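Local structure of Phthiocerol/phenolphthiocerol synthesis polyketide synthase type I PpsC (Mycobacterium tuberculosis, 5NJI) at residues 63-68 against 103-108; 99-104 against 136-141. The protein probably dehydrates beta-hydroxyacyl intermediates through the domain described here, as part of a type I polyketide synthase for phthiocerol lipids. The protein carries 1 engineered substitution. All coordinates share one frame; numbering follows the deposited sequence. Where two conformers were deposited one is given.

Interaction 1 (63-68 against 103-108). With 8Z2 (~{S}-[2-[3-[[(2~{R})-4-[[[(2~{R},3~{S},4~{R},5~{R})-5-(6-aminopurin-9-yl)-4-oxidanyl-3-phosphonooxy-oxolan-2-yl]methoxy-oxidanyl-phosphoryl]oxy-oxidanyl-phosphoryl]oxy-3,3-dimethyl-2-oxidanyl-butanoyl]amino]propanoylamino]ethyl] (~{E})-dodec-2-enethioate), chain B.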
loop_
_atom_site.group_PDB
_atom_site.type_symbol
_atom_site.label_atom_id
_atom_site.label_comp_id
_atom_site.label_asym_id
_atom_site.label_seq_id
_atom_site.Cartn_x
_atom_site.Cartn_y
_atom_site.Cartn_z
ATOM N N ASP A 63 0.291 17.743 -0.577
ATOM C CA ASP A 63 -0.088 19.155 -0.698
ATOM C C ASP A 63 -0.665 19.674 0.622
ATOM O O ASP A 63 -1.718 20.321 0.657
ATOM C CB ASP A 63 -1.090 19.358 -1.840
ATOM C CG ASP A 63 -0.482 19.130 -3.215
ATOM O OD1 ASP A 63 0.759 19.147 -3.337
ATOM O OD2 ASP A 63 -1.259 18.951 -4.181
ATOM N N ASP A 64 0.043 19.361 1.712
ATOM C CA ASP A 64 -0.260 19.783 3.083
ATOM C C ASP A 64 -1.448 19.068 3.721
ATOM O O ASP A 64 -1.678 19.235 4.924
ATOM C CB ASP A 64 -0.518 21.295 3.154
ATOM C CG ASP A 64 0.727 22.111 2.892
ATOM O OD1 ASP A 64 1.822 21.680 3.320
ATOM O OD2 ASP A 64 0.604 23.184 2.261
ATOM N N LEU A 65 -2.189 18.263 2.969
ATOM C CA LEU A 65 -3.365 17.579 3.511
ATOM C C LEU A 65 -3.045 16.128 3.846
ATOM O O LEU A 65 -2.387 15.435 3.064
ATOM C CB LEU A 65 -4.542 17.608 2.528
ATOM C CG LEU A 65 -4.987 18.970 2.011
ATOM C CD1 LEU A 65 -6.214 18.780 1.136
ATOM C CD2 LEU A 65 -5.272 19.917 3.148
ATOM N N VAL A 66 -3.550 15.671 4.992
ATOM C CA VAL A 66 -3.434 14.265 5.379
ATOM C C VAL A 66 -4.339 13.440 4.479
ATOM O O VAL A 66 -5.545 13.679 4.403
ATOM C CB VAL A 66 -3.812 14.067 6.852
ATOM C CG1 VAL A 66 -3.772 12.577 7.241
ATOM C CG2 VAL A 66 -2.891 14.880 7.766
ATOM N N VAL A 67 -3.761 12.462 3.793
ATOM C CA VAL A 67 -4.468 11.660 2.815
ATOM C C VAL A 67 -4.213 10.205 3.168
ATOM O O VAL A 67 -3.120 9.848 3.608
ATOM C CB VAL A 67 -3.974 11.983 1.392
ATOM C CG1 VAL A 67 -4.420 10.934 0.385
ATOM C CG2 VAL A 67 -4.471 13.354 0.988
ATOM N N LEU A 68 -5.207 9.366 2.973
ATOM C CA LEU A 68 -5.016 7.973 3.312
ATOM C C LEU A 68 -4.169 7.303 2.236
ATOM O O LEU A 68 -4.500 7.402 1.048
ATOM C CB LEU A 68 -6.351 7.242 3.437
ATOM C CG LEU A 68 -6.261 5.878 4.120
ATOM C CD1 LEU A 68 -5.986 6.055 5.615
ATOM C CD2 LEU A 68 -7.525 5.087 3.906
ATOM N N MET A 103 -9.237 10.253 -3.792
ATOM C CA MET A 103 -8.381 10.470 -2.640
ATOM C C MET A 103 -9.232 10.746 -1.414
ATOM O O MET A 103 -10.276 11.405 -1.499
ATOM C CB MET A 103 -7.438 11.644 -2.876
ATOM C CG MET A 103 -6.080 11.275 -3.357
ATOM S SD MET A 103 -4.981 12.701 -3.304
ATOM C CE MET A 103 -3.850 12.205 -4.600
ATOM N N LEU A 104 -8.774 10.259 -0.269
ATOM C CA LEU A 104 -9.461 10.469 1.001
ATOM C C LEU A 104 -8.657 11.430 1.873
ATOM O O LEU A 104 -7.542 11.111 2.304
ATOM C CB LEU A 104 -9.685 9.150 1.739
ATOM C CG LEU A 104 -10.305 9.269 3.144
ATOM C CD1 LEU A 104 -11.521 10.179 3.160
ATOM C CD2 LEU A 104 -10.661 7.893 3.644
ATOM N N HIS A 105 -9.245 12.589 2.156
ATOM C CA HIS A 105 -8.688 13.575 3.077
ATOM C C HIS A 105 -9.120 13.187 4.482
ATOM O O HIS A 105 -10.323 13.138 4.785
ATOM C CB HIS A 105 -9.186 14.962 2.660
ATOM C CG HIS A 105 -8.824 16.096 3.575
ATOM N ND1 HIS A 105 -7.645 16.188 4.280
ATOM C CD2 HIS A 105 -9.501 17.239 3.839
ATOM C CE1 HIS A 105 -7.629 17.320 4.962
ATOM N NE2 HIS A 105 -8.745 17.976 4.710
ATOM N N VAL A 106 -8.147 12.840 5.322
ATOM C CA VAL A 106 -8.434 12.359 6.663
ATOM C C VAL A 106 -8.617 13.569 7.569
ATOM O O VAL A 106 -7.649 14.245 7.936
ATOM C CB VAL A 106 -7.329 11.443 7.186
ATOM C CG1 VAL A 106 -7.654 10.974 8.577
ATOM C CG2 VAL A 106 -7.175 10.245 6.250
ATOM N N THR A 107 -9.857 13.819 7.949
ATOM C CA THR A 107 -10.238 14.910 8.826
ATOM C C THR A 107 -10.869 14.355 10.090
ATOM O O THR A 107 -11.390 13.237 10.086
ATOM C CB THR A 107 -11.242 15.826 8.119
ATOM O OG1 THR A 107 -12.394 15.071 7.757
ATOM C CG2 THR A 107 -10.642 16.449 6.863
ATOM N N PRO A 108 -10.869 15.114 11.191
ATOM C CA PRO A 108 -11.568 14.644 12.389
ATOM C C PRO A 108 -12.997 14.223 12.064
ATOM O O PRO A 108 -13.696 14.869 11.283
ATOM C CB PRO A 108 -11.532 15.863 13.320
ATOM C CG PRO A 108 -10.306 16.608 12.903
ATOM C CD PRO A 108 -10.204 16.412 11.406
HETATM C C2 8Z2 B . -14.784 1.891 -12.006
HETATM C C4 8Z2 B . -14.423 4.168 -12.418
HETATM C C5 8Z2 B . -15.709 4.390 -12.281
HETATM C C6 8Z2 B . -16.541 3.410 -12.034
HETATM C C8 8Z2 B . -14.822 6.261 -12.709
HETATM C C10 8Z2 B . 7.144 8.109 -7.953
HETATM C C11 8Z2 B . 7.612 7.837 -9.325
HETATM C C12 8Z2 B . 7.611 9.080 -10.130
HETATM N N9 8Z2 B . -13.864 5.342 -12.624
HETATM N N7 8Z2 B . -15.936 5.669 -12.434
HETATM N N3 8Z2 B . -13.930 2.923 -12.286
HETATM N N1 8Z2 B . -16.119 2.152 -11.896
HETATM N N6 8Z2 B . -17.793 3.782 -11.928
HETATM C "C1'" 8Z2 B . -12.311 4.977 -12.785
HETATM C "C2'" 8Z2 B . -12.319 4.554 -14.205
HETATM O "O2'" 8Z2 B . -11.566 3.358 -14.048
HETATM C "C3'" 8Z2 B . -11.648 5.823 -14.945
HETATM O "O3'" 8Z2 B . -12.026 5.791 -16.352
HETATM C "C4'" 8Z2 B . -10.207 5.653 -14.119
HETATM O "O4'" 8Z2 B . -10.818 5.576 -12.748
HETATM C "C5'" 8Z2 B . -9.074 6.663 -14.027
HETATM O "O5'" 8Z2 B . -9.384 7.874 -13.447
HETATM P P1 8Z2 B . -10.434 8.825 -13.872
HETATM O O11 8Z2 B . -11.527 8.288 -13.070
HETATM O O12 8Z2 B . -10.945 8.716 -15.262
HETATM O O6 8Z2 B . -10.087 10.451 -13.487
HETATM P P2 8Z2 B . -10.849 11.175 -12.262
HETATM O O21 8Z2 B . -12.143 10.393 -11.777
HETATM O O22 8Z2 B . -11.278 12.512 -12.200
HETATM O O7 8Z2 B . -9.578 10.996 -11.251
HETATM C CPA 8Z2 B . -8.225 10.613 -11.553
HETATM C CPB 8Z2 B . -7.523 10.630 -10.168
HETATM C CP8 8Z2 B . -8.325 9.685 -9.255
HETATM C CP7 8Z2 B . -6.101 10.177 -10.244
HETATM C CP9 8Z2 B . -7.570 12.053 -9.623
HETATM O OP3 8Z2 B . -8.269 8.450 -9.853
HETATM C CP6 8Z2 B . -7.799 9.587 -7.799
HETATM O OP2 8Z2 B . -7.786 10.561 -7.138
HETATM N NP2 8Z2 B . -7.568 8.380 -7.304
HETATM C CP5 8Z2 B . -7.143 8.075 -5.956
HETATM C CP4 8Z2 B . -5.629 7.984 -5.906
HETATM C CP3 8Z2 B . -5.217 7.672 -4.449
HETATM O OP1 8Z2 B . -5.936 7.956 -3.553
HETATM N NP1 8Z2 B . -4.051 7.108 -4.247
HETATM C CP2 8Z2 B . -3.591 6.736 -2.943
HETATM C CP1 8Z2 B . -3.114 7.910 -2.166
HETATM S S 8Z2 B . -1.605 8.615 -2.899
HETATM P P3 8Z2 B . -13.759 5.908 -16.639
HETATM O O31 8Z2 B . -14.193 7.116 -15.541
HETATM O O32 8Z2 B . -14.579 4.856 -16.197
HETATM O O33 8Z2 B . -14.270 6.315 -17.952
HETATM C CA1 8Z2 B . -0.549 7.573 -2.511
HETATM C CA2 8Z2 B . 0.839 7.888 -2.927
HETATM O OA1 8Z2 B . -0.692 6.553 -1.914
HETATM C CA3 8Z2 B . 1.887 6.891 -2.624
HETATM C CA4 8Z2 B . 3.254 7.192 -3.083
HETATM C CA5 8Z2 B . 4.196 6.021 -2.957
HETATM C CA6 8Z2 B . 5.565 6.388 -3.507
HETATM C CA7 8Z2 B . 5.576 6.368 -5.054
HETATM C CA8 8Z2 B . 6.730 7.152 -5.643
HETATM C CA9 8Z2 B . 6.995 6.874 -7.148
HETATM O O HOH W 1 -6.651 8.207 -0.599
#
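Val66 O is gripped by two donors from the 103-108 loop. Val106 N lies 2.9 Å from Val66 O, and His105 ND1 is farther from Val66 O, 3.3 Å. They reach it from opposite faces of the carbonyl plane. The ring bond is almost straight, 169° at the hydrogen, and the oxygen lies in the plane of the imidazole. Although the first bond of the His105 side chain heads away from 63-68, CG lies anti to the backbone N (chi1 174°), and this swings the ring back to Val66.

The packing is tight on the inner side. Leu104 O accepts from Leu68 N at 3.0 Å, in the carbonyl plane, and Val67 CA stands 3.2 Å from Leu104 O in a CA-H...O contact. Val67 and His105 form one isolated bridge; the touching parts run 102° apart, so no ladder follows. Val66 CG1 leans on Val106 CB at 3.7 Å, and Leu68 CB touches both Leu104 CB and Val106 CG2, each at 4.2 Å. Tyr73 of helix 70-84 covers Leu68 and Leu104.

The solvent side is looser: Leu65 CD1 sits 4.3 Å from the His105 ring centroid, over the face, in a CH-pi contact between two exposed residues. Facing the pocket, a water bound to Leu68 O and Leu104 N gives its other hydrogen to OP1 of the bound acyl-CoA, 3.0 Å from that water oxygen, while Met103 CG also closes on OP1. With ND1 used as donor, a neutral His105 would carry its proton there, and the ligand's amide oxygen is met through a water held by both segments.

Interaction 2 (99-104 against 136-141). With 8Z2 (~{S}-[2-[3-[[(2~{R})-4-[[[(2~{R},3~{S},4~{R},5~{R})-5-(6-aminopurin-9-yl)-4-oxidanyl-3-phosphonooxy-oxolan-2-yl]methoxy-oxidanyl-phosphoryl]oxy-oxidanyl-phosphoryl]oxy-3,3-dimethyl-2-oxidanyl-butanoyl]amino]propanoylamino]ethyl] (~{E})-dodec-2-enethioate), chain B.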
loop_
_atom_site.group_PDB
_atom_site.type_symbol
_atom_site.label_atom_id
_atom_site.label_comp_id
_atom_site.label_asym_id
_atom_site.label_seq_id
_atom_site.Cartn_x
_atom_site.Cartn_y
_atom_site.Cartn_z
ATOM N N ASP A 99 -8.593 -0.820 -7.181
ATOM C CA ASP A 99 -8.733 0.404 -7.860
ATOM C C ASP A 99 -8.836 1.576 -6.837
ATOM O O ASP A 99 -9.738 1.536 -6.089
ATOM C CB ASP A 99 -9.998 0.425 -8.760
ATOM C CG ASP A 99 -9.925 -0.635 -9.921
ATOM O OD1 ASP A 99 -8.939 -0.665 -10.602
ATOM O OD2 ASP A 99 -10.842 -1.364 -10.207
ATOM N N LEU A 100 -8.002 2.612 -6.953
ATOM C CA LEU A 100 -8.007 3.772 -6.045
ATOM C C LEU A 100 -8.760 4.865 -6.826
ATOM O O LEU A 100 -8.208 5.470 -7.693
ATOM C CB LEU A 100 -6.573 4.220 -5.676
ATOM C CG LEU A 100 -5.782 3.096 -4.998
ATOM C CD1 LEU A 100 -4.338 3.449 -4.752
ATOM C CD2 LEU A 100 -6.487 2.714 -3.684
ATOM N N ARG A 101 -10.053 4.980 -6.592
ATOM C CA ARG A 101 -10.882 5.918 -7.344
ATOM C C ARG A 101 -10.902 7.497 -6.881
ATOM O O ARG A 101 -11.151 8.280 -7.686
ATOM C CB ARG A 101 -12.289 5.297 -7.314
ATOM C CG ARG A 101 -12.273 3.734 -7.380
ATOM C CD ARG A 101 -13.302 3.029 -8.258
ATOM N NE ARG A 101 -14.458 3.899 -8.475
ATOM C CZ ARG A 101 -15.741 3.448 -8.518
ATOM N NH1 ARG A 101 -15.944 2.085 -8.381
ATOM N NH2 ARG A 101 -16.801 4.371 -8.680
ATOM N N GLN A 102 -10.829 7.745 -5.590
ATOM C CA GLN A 102 -10.862 9.098 -5.077
ATOM C C GLN A 102 -10.046 9.250 -3.818
ATOM O O GLN A 102 -10.138 8.482 -2.965
ATOM C CB GLN A 102 -12.325 9.558 -4.840
ATOM C CG GLN A 102 -12.407 10.995 -4.348
ATOM C CD GLN A 102 -13.830 11.582 -4.318
ATOM O OE1 GLN A 102 -14.656 11.145 -5.066
ATOM N NE2 GLN A 102 -14.081 12.577 -3.501
ATOM N N MET A 103 -9.237 10.253 -3.792
ATOM C CA MET A 103 -8.381 10.470 -2.640
ATOM C C MET A 103 -9.232 10.746 -1.414
ATOM O O MET A 103 -10.276 11.405 -1.499
ATOM C CB MET A 103 -7.438 11.644 -2.876
ATOM C CG MET A 103 -6.080 11.275 -3.357
ATOM S SD MET A 103 -4.981 12.701 -3.304
ATOM C CE MET A 103 -3.850 12.205 -4.600
ATOM N N LEU A 104 -8.774 10.259 -0.269
ATOM C CA LEU A 104 -9.461 10.469 1.001
ATOM C C LEU A 104 -8.657 11.430 1.873
ATOM O O LEU A 104 -7.542 11.111 2.304
ATOM C CB LEU A 104 -9.685 9.150 1.739
ATOM C CG LEU A 104 -10.305 9.269 3.144
ATOM C CD1 LEU A 104 -11.521 10.179 3.160
ATOM C CD2 LEU A 104 -10.661 7.893 3.644
ATOM N N TRP A 136 -22.818 8.317 0.632
ATOM C CA TRP A 136 -21.476 7.746 0.683
ATOM C C TRP A 136 -20.708 8.104 -0.585
ATOM O O TRP A 136 -21.295 8.301 -1.649
ATOM C CB TRP A 136 -21.512 6.206 0.852
ATOM C CG TRP A 136 -22.101 5.731 2.153
ATOM C CD1 TRP A 136 -21.437 5.474 3.328
ATOM C CD2 TRP A 136 -23.487 5.465 2.406
ATOM N NE1 TRP A 136 -22.341 5.056 4.293
ATOM C CE2 TRP A 136 -23.601 5.050 3.745
ATOM C CE3 TRP A 136 -24.639 5.531 1.615
ATOM C CZ2 TRP A 136 -24.828 4.705 4.318
ATOM C CZ3 TRP A 136 -25.859 5.196 2.186
ATOM C CH2 TRP A 136 -25.941 4.783 3.523
ATOM N N THR A 137 -19.376 8.179 -0.452
ATOM C CA THR A 137 -18.445 8.377 -1.562
ATOM C C THR A 137 -17.513 7.173 -1.627
ATOM O O THR A 137 -16.952 6.790 -0.601
ATOM C CB THR A 137 -17.591 9.634 -1.352
ATOM O OG1 THR A 137 -18.417 10.796 -1.353
ATOM C CG2 THR A 137 -16.504 9.775 -2.423
ATOM N N THR A 138 -17.318 6.610 -2.818
ATOM C CA THR A 138 -16.450 5.443 -2.987
ATOM C C THR A 138 -15.001 5.866 -3.217
ATOM O O THR A 138 -14.717 6.653 -4.124
ATOM C CB THR A 138 -16.924 4.587 -4.160
ATOM O OG1 THR A 138 -18.248 4.089 -3.889
ATOM C CG2 THR A 138 -15.991 3.413 -4.381
ATOM N N HIS A 139 -14.087 5.333 -2.407
ATOM C CA HIS A 139 -12.675 5.664 -2.536
ATOM C C HIS A 139 -11.867 4.573 -3.193
ATOM O O HIS A 139 -10.891 4.874 -3.882
ATOM C CB HIS A 139 -12.076 5.980 -1.162
ATOM C CG HIS A 139 -12.649 7.216 -0.563
ATOM N ND1 HIS A 139 -12.261 8.478 -0.956
ATOM C CD2 HIS A 139 -13.629 7.390 0.355
ATOM C CE1 HIS A 139 -12.972 9.379 -0.301
ATOM N NE2 HIS A 139 -13.803 8.744 0.507
ATOM N N ALA A 140 -12.233 3.313 -3.000
ATOM C CA ALA A 140 -11.466 2.216 -3.551
ATOM C C ALA A 140 -12.373 1.008 -3.670
ATOM O O ALA A 140 -13.332 0.862 -2.920
ATOM C CB ALA A 140 -10.246 1.883 -2.682
ATOM N N THR A 141 -12.043 0.146 -4.624
ATOM C CA THR A 141 -12.661 -1.157 -4.775
ATOM C C THR A 141 -11.555 -2.178 -4.931
ATOM O O THR A 141 -10.475 -1.852 -5.429
ATOM C CB THR A 141 -13.588 -1.230 -5.991
ATOM O OG1 THR A 141 -12.855 -0.878 -7.171
ATOM C CG2 THR A 141 -14.745 -0.291 -5.830
HETATM C C2 8Z2 B . -14.784 1.891 -12.006
HETATM C C4 8Z2 B . -14.423 4.168 -12.418
HETATM C C5 8Z2 B . -15.709 4.390 -12.281
HETATM C C6 8Z2 B . -16.541 3.410 -12.034
HETATM C C8 8Z2 B . -14.822 6.261 -12.709
HETATM C C10 8Z2 B . 7.144 8.109 -7.953
HETATM C C11 8Z2 B . 7.612 7.837 -9.325
HETATM C C12 8Z2 B . 7.611 9.080 -10.130
HETATM N N9 8Z2 B . -13.864 5.342 -12.624
HETATM N N7 8Z2 B . -15.936 5.669 -12.434
HETATM N N3 8Z2 B . -13.930 2.923 -12.286
HETATM N N1 8Z2 B . -16.119 2.152 -11.896
HETATM N N6 8Z2 B . -17.793 3.782 -11.928
HETATM C "C1'" 8Z2 B . -12.311 4.977 -12.785
HETATM C "C2'" 8Z2 B . -12.319 4.554 -14.205
HETATM O "O2'" 8Z2 B . -11.566 3.358 -14.048
HETATM C "C3'" 8Z2 B . -11.648 5.823 -14.945
HETATM O "O3'" 8Z2 B . -12.026 5.791 -16.352
HETATM C "C4'" 8Z2 B . -10.207 5.653 -14.119
HETATM O "O4'" 8Z2 B . -10.818 5.576 -12.748
HETATM C "C5'" 8Z2 B . -9.074 6.663 -14.027
HETATM O "O5'" 8Z2 B . -9.384 7.874 -13.447
HETATM P P1 8Z2 B . -10.434 8.825 -13.872
HETATM O O11 8Z2 B . -11.527 8.288 -13.070
HETATM O O12 8Z2 B . -10.945 8.716 -15.262
HETATM O O6 8Z2 B . -10.087 10.451 -13.487
HETATM P P2 8Z2 B . -10.849 11.175 -12.262
HETATM O O21 8Z2 B . -12.143 10.393 -11.777
HETATM O O22 8Z2 B . -11.278 12.512 -12.200
HETATM O O7 8Z2 B . -9.578 10.996 -11.251
HETATM C CPA 8Z2 B . -8.225 10.613 -11.553
HETATM C CPB 8Z2 B . -7.523 10.630 -10.168
HETATM C CP8 8Z2 B . -8.325 9.685 -9.255
HETATM C CP7 8Z2 B . -6.101 10.177 -10.244
HETATM C CP9 8Z2 B . -7.570 12.053 -9.623
HETATM O OP3 8Z2 B . -8.269 8.450 -9.853
HETATM C CP6 8Z2 B . -7.799 9.587 -7.799
HETATM O OP2 8Z2 B . -7.786 10.561 -7.138
HETATM N NP2 8Z2 B . -7.568 8.380 -7.304
HETATM C CP5 8Z2 B . -7.143 8.075 -5.956
HETATM C CP4 8Z2 B . -5.629 7.984 -5.906
HETATM C CP3 8Z2 B . -5.217 7.672 -4.449
HETATM O OP1 8Z2 B . -5.936 7.956 -3.553
HETATM N NP1 8Z2 B . -4.051 7.108 -4.247
HETATM C CP2 8Z2 B . -3.591 6.736 -2.943
HETATM C CP1 8Z2 B . -3.114 7.910 -2.166
HETATM S S 8Z2 B . -1.605 8.615 -2.899
HETATM P P3 8Z2 B . -13.759 5.908 -16.639
HETATM O O31 8Z2 B . -14.193 7.116 -15.541
HETATM O O32 8Z2 B . -14.579 4.856 -16.197
HETATM O O33 8Z2 B . -14.270 6.315 -17.952
HETATM C CA1 8Z2 B . -0.549 7.573 -2.511
HETATM C CA2 8Z2 B . 0.839 7.888 -2.927
HETATM O OA1 8Z2 B . -0.692 6.553 -1.914
HETATM C CA3 8Z2 B . 1.887 6.891 -2.624
HETATM C CA4 8Z2 B . 3.254 7.192 -3.083
HETATM C CA5 8Z2 B . 4.196 6.021 -2.957
HETATM C CA6 8Z2 B . 5.565 6.388 -3.507
HETATM C CA7 8Z2 B . 5.576 6.368 -5.054
HETATM C CA8 8Z2 B . 6.730 7.152 -5.643
HETATM C CA9 8Z2 B . 6.995 6.874 -7.148
HETATM O O HOH W 2 -11.345 -3.184 -8.123
HETATM O O HOH W 3 -13.887 0.251 -9.260
HETATM O O HOH W 4 -15.848 8.154 -6.115
#
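Asp99 and Thr141 form the hydrogen-bonded pair of an antiparallel contact in which the end of strand 93-100 runs beside strand 136-146 and then peels off to line the ligand pocket. Asp99 N to Thr141 O is 2.8 Å, Thr141 N returns to Asp99 O at 3.1 Å, and Leu100 faces Ala140 as the neighbouring non-hydrogen-bonded pair. On the Asp99 face a water joins Asp99 OD2 to Thr141 OG1.

Beyond Leu100 the nearest pair shifts to Gln102-His139, and the bonds from Arg101 N and Gln102 N to His139 O are both weak. Toward strand 122-130, His139 and Ala140 share Ile127 as a classic beta bulge, within the double hot-dog fold expected of a polyketide synthase dehydratase. The His139 side chain starts out away from 99-104, but CG lies anti to the carbonyl carbon (chi1 -66°), which brings ND1 back to donate to Gln102 O at 2.9 Å, the oxygen exactly in the ring plane but the donor 54° above the carbonyl plane. Leu104 CB lies over one ring face, 4.0 Å from the His139 centroid, and NE2 goes to Thr129 OG1, so both ring nitrogens are fixed.

Arg101, given in one of two deposited conformers, has Thr138 CG2 over one guanidinium face, 4.1 Å from Arg101 CZ, and the ligand's adenine over the other, with C6 3.6 Å from the same CZ. The ligand's NP2 donates to Leu100 O at 3.0 Å.

From the N terminus, residues 63-68 lead into helix 70-84 and then strand 93-100; interaction 1 closes this excursion when the chain returns at 103-108. Interaction 2 starts just before that closure, on 99-104, and its own loop runs out through strands 110-118 and 122-130 before coming back at 136-141. Neither loop encloses the other: they follow in series and overlap at Met103 and Leu104. One short exit from strand 93-100 is thereby tied on one side to the approach to helix 70-84 and on the other to strand 136-146. The two centres lie about 13 Å apart, and both contacts border the bound acyl-CoA.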